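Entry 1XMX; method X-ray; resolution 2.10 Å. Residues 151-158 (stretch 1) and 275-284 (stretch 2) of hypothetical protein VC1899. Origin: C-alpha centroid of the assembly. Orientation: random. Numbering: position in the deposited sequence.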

# COMPACT_ATOMS: atom_id res chain seq x y z
N PHE A 151 1.14 9.48 6.07
CA PHE A 151 -0.27 9.57 6.42
C PHE A 151 -0.63 9.37 7.90
O PHE A 151 -1.80 9.15 8.24
CB PHE A 151 -1.11 8.68 5.51
CG PHE A 151 -1.25 9.24 4.12
CD1 PHE A 151 -2.22 10.18 3.83
CD2 PHE A 151 -0.41 8.83 3.10
CE1 PHE A 151 -2.34 10.70 2.57
CE2 PHE A 151 -0.55 9.35 1.84
CZ PHE A 151 -1.51 10.28 1.57
N GLY A 152 0.37 9.44 8.76
CA GLY A 152 0.12 9.54 10.20
C GLY A 152 0.01 8.23 10.94
O GLY A 152 -0.50 8.20 12.08
N ALA A 153 0.54 7.18 10.33
CA ALA A 153 0.42 5.82 10.79
C ALA A 153 1.84 5.28 10.87
O ALA A 153 2.79 5.94 10.46
CB ALA A 153 -0.41 4.98 9.81
N ARG A 154 2.01 4.12 11.46
CA ARG A 154 3.33 3.52 11.45
C ARG A 154 3.16 2.02 11.30
O ARG A 154 2.28 1.42 11.94
CB ARG A 154 4.04 3.83 12.75
CG ARG A 154 4.85 2.69 13.26
CD ARG A 154 5.38 3.04 14.60
NE ARG A 154 4.43 2.78 15.67
CZ ARG A 154 4.45 1.66 16.37
NH1 ARG A 154 5.37 0.74 16.08
NH2 ARG A 154 3.57 1.46 17.35
N GLY A 155 3.98 1.40 10.46
CA GLY A 155 3.85 -0.04 10.21
C GLY A 155 4.97 -0.78 10.90
O GLY A 155 6.06 -0.24 11.06
N GLU A 156 4.69 -2.02 11.32
CA GLU A 156 5.72 -2.95 11.75
C GLU A 156 5.79 -4.08 10.72
O GLU A 156 4.75 -4.62 10.33
CB GLU A 156 5.41 -3.46 13.17
CG GLU A 156 5.54 -2.40 14.27
CD GLU A 156 5.16 -2.91 15.67
OE1 GLU A 156 4.76 -4.09 15.81
OE2 GLU A 156 5.26 -2.12 16.64
N PHE A 157 6.99 -4.41 10.25
CA PHE A 157 7.16 -5.31 9.08
C PHE A 157 7.87 -6.63 9.44
O PHE A 157 8.86 -6.61 10.16
CB PHE A 157 7.91 -4.58 7.94
CG PHE A 157 7.21 -3.32 7.43
CD1 PHE A 157 7.41 -2.08 8.05
CD2 PHE A 157 6.38 -3.38 6.33
CE1 PHE A 157 6.79 -0.93 7.57
CE2 PHE A 157 5.76 -2.22 5.83
CZ PHE A 157 5.96 -1.00 6.48
N ASN A 158 7.35 -7.75 8.92
CA ASN A 158 7.86 -9.14 9.16
C ASN A 158 8.90 -9.27 10.27
O ASN A 158 9.00 -10.32 10.91
CB ASN A 158 8.37 -9.83 7.88
CG ASN A 158 7.36 -10.86 7.31
OD1 ASN A 158 6.21 -10.99 7.79
ND2 ASN A 158 7.78 -11.63 6.27
N ARG A 275 6.82 -4.26 -1.45
CA ARG A 275 5.77 -5.24 -1.14
C ARG A 275 6.04 -5.79 0.20
O ARG A 275 7.20 -5.91 0.59
CB ARG A 275 5.74 -6.41 -2.12
CG ARG A 275 7.09 -7.04 -2.27
CD ARG A 275 7.10 -8.33 -3.16
NE ARG A 275 8.52 -8.61 -3.36
CZ ARG A 275 9.26 -9.35 -2.54
NH1 ARG A 275 8.68 -10.00 -1.54
NH2 ARG A 275 10.56 -9.50 -2.76
N SER A 276 4.97 -6.20 0.89
CA SER A 276 5.10 -6.74 2.23
C SER A 276 3.95 -7.66 2.57
O SER A 276 2.89 -7.54 1.99
CB SER A 276 5.15 -5.59 3.22
OG SER A 276 6.05 -5.94 4.25
N LEU A 277 4.17 -8.54 3.54
CA LEU A 277 3.22 -9.53 4.02
C LEU A 277 2.82 -9.20 5.43
O LEU A 277 3.65 -9.04 6.29
CB LEU A 277 3.85 -10.95 3.96
CG LEU A 277 3.00 -12.18 4.29
CD1 LEU A 277 1.67 -12.23 3.45
CD2 LEU A 277 3.79 -13.51 4.11
N ASN A 278 1.53 -9.06 5.67
CA ASN A 278 0.97 -8.87 7.00
C ASN A 278 1.57 -7.69 7.77
O ASN A 278 2.04 -7.85 8.90
CB ASN A 278 1.06 -10.17 7.83
CG ASN A 278 0.00 -11.19 7.41
OD1 ASN A 278 -1.18 -10.85 7.34
ND2 ASN A 278 0.42 -12.43 7.15
N VAL A 279 1.53 -6.52 7.15
CA VAL A 279 2.02 -5.32 7.78
C VAL A 279 1.09 -4.98 8.96
O VAL A 279 -0.13 -4.91 8.79
CB VAL A 279 2.02 -4.16 6.76
CG1 VAL A 279 2.71 -2.95 7.36
CG2 VAL A 279 2.73 -4.60 5.47
N GLN A 280 1.66 -4.84 10.16
CA GLN A 280 0.92 -4.27 11.31
C GLN A 280 0.96 -2.73 11.26
O GLN A 280 2.02 -2.17 11.17
CB GLN A 280 1.50 -4.77 12.63
CG GLN A 280 1.73 -6.28 12.66
CD GLN A 280 0.42 -7.04 12.52
OE1 GLN A 280 0.25 -7.91 11.65
NE2 GLN A 280 -0.54 -6.69 13.36
N VAL A 281 -0.20 -2.07 11.37
CA VAL A 281 -0.30 -0.62 11.18
C VAL A 281 -0.92 -0.04 12.45
O VAL A 281 -1.98 -0.51 12.91
CB VAL A 281 -1.26 -0.23 10.01
CG1 VAL A 281 -1.27 1.32 9.77
CG2 VAL A 281 -0.96 -1.00 8.76
N TYR A 282 -0.24 0.96 13.01
CA TYR A 282 -0.65 1.64 14.23
C TYR A 282 -0.92 3.13 13.97
O TYR A 282 -0.16 3.77 13.22
CB TYR A 282 0.46 1.47 15.29
CG TYR A 282 0.76 0.03 15.65
CD1 TYR A 282 1.73 -0.70 14.96
CD2 TYR A 282 0.07 -0.60 16.68
CE1 TYR A 282 2.01 -2.03 15.29
CE2 TYR A 282 0.32 -1.95 17.02
CZ TYR A 282 1.30 -2.66 16.32
OH TYR A 282 1.55 -3.98 16.66
N ARG A 283 -2.00 3.67 14.56
CA ARG A 283 -2.27 5.11 14.56
C ARG A 283 -2.62 5.56 15.97
O ARG A 283 -3.50 4.97 16.59
CB ARG A 283 -3.39 5.47 13.58
CG ARG A 283 -3.00 5.28 12.11
CD ARG A 283 -4.17 5.42 11.14
NE ARG A 283 -5.15 4.36 11.30
CZ ARG A 283 -6.26 4.17 10.57
NH1 ARG A 283 -6.59 4.97 9.58
NH2 ARG A 283 -7.06 3.15 10.86
N GLN A 284 -1.91 6.55 16.49
CA GLN A 284 -2.19 7.07 17.82
C GLN A 284 -3.25 8.15 17.74
O GLN A 284 -3.17 9.04 16.88
CB GLN A 284 -0.94 7.69 18.46
CG GLN A 284 -0.05 6.74 19.22
CD GLN A 284 -0.77 5.95 20.32
OE1 GLN A 284 -0.89 4.73 20.21
NE2 GLN A 284 -1.22 6.63 21.40
O HOH W 1 -0.40 7.85 14.56
O HOH W 2 5.22 -7.26 7.01

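A short strand, 154-156, pairs antiparallel with the strand 279-284, and the first rule is that the backbone pays its own polar costs. Arg154 and Tyr282 form a closed hydrogen-bonded pair: Arg154 N donates to Tyr282 O at 2.8 Å, and Tyr282 N returns to Arg154 O at 2.8 Å. Two residues on, the pattern repeats, with Glu156 N giving to Gln280 O at 2.7 Å and Gln280 N to Glu156 O at a longer 3.1 Å. Between these rings sits the non-hydrogen-bonded pair Gly155 and Val281, whose CA hydrogens face carbonyls already in use: Gly155 CA lies 3.0 Å from Gln280 O and Val281 CA 3.4 Å from Arg154 O.

Beyond the paired residues, water takes over at both ends. Water 1 donates to Gly152 O (2.5 Å) and accepts from Gln284 N (2.8 Å). Where the second stretch turns its corner, water 2 accepts from Asn158 N at 2.9 Å, donates to Leu277 O at 2.5 Å, and also hydrogen-bonds Ser276 OG at 3.2 Å.

Arg154, Glu156, Gln280 and Tyr282 point to one face of the sheet, where the charged pair gathers at the tyrosine ring; the Arg154 guanidinium lies flat on the tyrosine, planes at 8° and centres 4.5 Å apart. Stacking leaves the guanidinium edge free, and Arg154 NH1 reaches Glu156 OE2 at 2.9 Å in a salt bridge within its own strand. The carboxylate also meets the ring obliquely, Glu156 CD to Tyr282 CE1 at 3.3 Å.

Apolar contacts are few but close: Ala153 CB to Val281 CG1 at 3.8 Å, and Phe157 CE2 to Val279 CG1 at 3.5 Å. Glycine makes room between them, since a CB on Gly155 would come within a tight 3.2 Å of Val279 CG1. Gly152 is glycine for a local reason: at its backbone angles a CB would jam against the preceding carbonyl.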